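Local coordinates for C alpha-dehydrogenase (Sphingobium sp. SYK-6, PDB 4YAC), which binds NADH and, as a short-chain dehydrogenase/reductase of the lignin beta-aryl ether cleavage pathway, probably oxidises a C-alpha alcohol to a ketone, at residues 26-31 with 49-54. Residues are numbered along the deposited sequence; the frame is centred on the assembly and turned at random.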
loop_
_atom_site.group_PDB
_atom_site.type_symbol
_atom_site.label_atom_id
_atom_site.label_comp_id
_atom_site.label_asym_id
_atom_site.label_seq_id
_atom_site.Cartn_x
_atom_site.Cartn_y
_atom_site.Cartn_z
ATOM N N LEU A 26 6.983 25.877 8.846
ATOM C CA LEU A 26 7.802 25.399 9.952
ATOM C C LEU A 26 8.912 26.399 10.292
ATOM O O LEU A 26 9.204 26.636 11.466
ATOM C CB LEU A 26 8.397 24.024 9.621
ATOM C CG LEU A 26 7.364 22.901 9.462
ATOM C CD1 LEU A 26 8.017 21.640 8.910
ATOM C CD2 LEU A 26 6.666 22.604 10.780
ATOM N N ALA A 27 9.510 27.001 9.269
ATOM C CA ALA A 27 10.612 27.944 9.467
ATOM C C ALA A 27 10.134 29.296 9.991
ATOM O O ALA A 27 10.793 29.920 10.830
ATOM C CB ALA A 27 11.372 28.136 8.162
ATOM N N GLU A 28 8.988 29.749 9.496
ATOM C CA GLU A 28 8.510 31.096 9.792
ATOM C C GLU A 28 7.634 31.131 11.037
ATOM O O GLU A 28 7.988 31.766 12.029
ATOM C CB GLU A 28 7.746 31.657 8.594
ATOM C CG GLU A 28 8.623 31.870 7.372
ATOM C CD GLU A 28 7.877 32.505 6.216
ATOM O OE1 GLU A 28 7.470 33.680 6.342
ATOM O OE2 GLU A 28 7.696 31.827 5.179
ATOM N N GLU A 29 6.496 30.446 10.991
ATOM C CA GLU A 29 5.563 30.466 12.116
ATOM C C GLU A 29 6.097 29.689 13.313
ATOM O O GLU A 29 6.209 30.227 14.414
ATOM C CB GLU A 29 4.208 29.890 11.705
ATOM C CG GLU A 29 3.560 30.599 10.534
ATOM C CD GLU A 29 2.229 29.990 10.156
ATOM O OE1 GLU A 29 1.583 29.374 11.030
ATOM O OE2 GLU A 29 1.832 30.123 8.981
ATOM N N ALA A 30 6.416 28.417 13.093
ATOM C CA ALA A 30 6.861 27.542 14.172
ATOM C C ALA A 30 8.281 27.857 14.629
ATOM O O ALA A 30 8.711 27.392 15.684
ATOM C CB ALA A 30 6.770 26.091 13.738
ATOM N N GLN A 31 9.008 28.625 13.823
ATOM C CA GLN A 31 10.376 29.022 14.147
ATOM C C GLN A 31 11.297 27.818 14.353
ATOM O O GLN A 31 12.170 27.837 15.220
ATOM C CB GLN A 31 10.389 29.913 15.393
ATOM C CG GLN A 31 9.582 31.189 15.236
ATOM C CD GLN A 31 9.615 32.053 16.482
ATOM O OE1 GLN A 31 8.759 31.936 17.357
ATOM N NE2 GLN A 31 10.612 32.925 16.570
ATOM N N GLY A 49 16.011 32.000 -2.184
ATOM C CA GLY A 49 15.768 33.371 -2.594
ATOM C C GLY A 49 14.661 33.970 -1.747
ATOM O O GLY A 49 14.725 35.135 -1.334
ATOM N N TYR A 50 13.641 33.157 -1.487
ATOM C CA TYR A 50 12.536 33.542 -0.615
ATOM C C TYR A 50 12.997 33.666 0.838
ATOM O O TYR A 50 12.816 34.709 1.482
ATOM C CB TYR A 50 11.400 32.516 -0.726
ATOM C CG TYR A 50 10.285 32.708 0.280
ATOM C CD1 TYR A 50 9.232 33.573 0.020
ATOM C CD2 TYR A 50 10.284 32.020 1.486
ATOM C CE1 TYR A 50 8.213 33.752 0.934
ATOM C CE2 TYR A 50 9.270 32.192 2.404
ATOM C CZ TYR A 50 8.237 33.059 2.122
ATOM O OH TYR A 50 7.221 33.229 3.031
ATOM N N PHE A 51 13.607 32.603 1.350
ATOM C CA PHE A 51 13.969 32.552 2.762
ATOM C C PHE A 51 15.023 33.592 3.125
ATOM O O PHE A 51 15.139 33.968 4.287
ATOM C CB PHE A 51 14.464 31.156 3.140
ATOM C CG PHE A 51 13.366 30.135 3.243
ATOM C CD1 PHE A 51 12.319 30.314 4.130
ATOM C CD2 PHE A 51 13.383 28.997 2.453
ATOM C CE1 PHE A 51 11.307 29.385 4.228
ATOM C CE2 PHE A 51 12.369 28.057 2.543
ATOM C CZ PHE A 51 11.330 28.250 3.432
ATOM N N SER A 52 15.783 34.066 2.142
ATOM C CA SER A 52 16.794 35.093 2.403
ATOM C C SER A 52 16.158 36.444 2.730
ATOM O O SER A 52 16.855 37.390 3.103
ATOM C CB SER A 52 17.731 35.259 1.206
ATOM O OG SER A 52 17.081 35.941 0.146
ATOM N N GLN A 53 14.839 36.530 2.567
ATOM C CA GLN A 53 14.087 37.746 2.860
ATOM C C GLN A 53 13.175 37.573 4.079
ATOM O O GLN A 53 12.266 38.376 4.299
ATOM C CB GLN A 53 13.259 38.153 1.643
ATOM C CG GLN A 53 14.083 38.340 0.380
ATOM C CD GLN A 53 15.132 39.425 0.518
ATOM O OE1 GLN A 53 14.884 40.463 1.123
ATOM N NE2 GLN A 53 16.314 39.188 -0.037
ATOM N N LYS A 54 13.436 36.531 4.867
ATOM C CA LYS A 54 12.651 36.225 6.062
ATOM C C LYS A 54 13.564 35.972 7.260
ATOM O O LYS A 54 14.717 35.577 7.097
ATOM C CB LYS A 54 11.770 34.994 5.835
ATOM C CG LYS A 54 10.813 35.100 4.654
ATOM C CD LYS A 54 9.755 36.161 4.898
ATOM C CE LYS A 54 8.686 36.149 3.809
ATOM N NZ LYS A 54 7.876 37.399 3.820
#
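E28 and Y50 meet tip to tip between two neighbouring helices. The tyrosine hydroxyl donates to the carboxylate, with Y50 OH 2.6 Å from E28 OE2. It arrives on the syn side, 19° out of the carboxylate plane. The carboxylate and ring planes are 58° apart. Held by the hydroxyl, OE2 lies at the ring edge, near its plane, with Y50 CE2 3.2 Å from E28 OE2. Both side chains reach toward each other: E28 is extended beyond CG, while Y50 has CG anti to its backbone N (chi1 172°). K24 adds a cation-pi contact to the same ring.

Beside this hydrogen bond lies an apolar contact, where A27 CB approaches F51 CE1 to 4.1 Å, oblique to the phenyl ring. One face of that ring carries Y50 CD2, offset toward the rim. V58 of strand 57-62 touches both A27 and F51, and V34 of strand 33-38 also packs on A27. The pairing joins the C-terminal parts of helices 17-28 and 41-51, consecutive connections of the Rossmann fold, which lead into strands 33-38 and 57-62 of its parallel sheet.

As helix 41-51 gives way to loop, a type I turn from F51 to K54 brings the lysine back to the glutamate. The K54 chain bends at chi2 and crosses E28 obliquely, laying its CD 3.7 Å from E28 OE1. The ammonium, with K54 NZ 4.5 Å from E28 OE1, stops beyond salt-bridge range, though its charge may still help stabilise the ionised carboxylate.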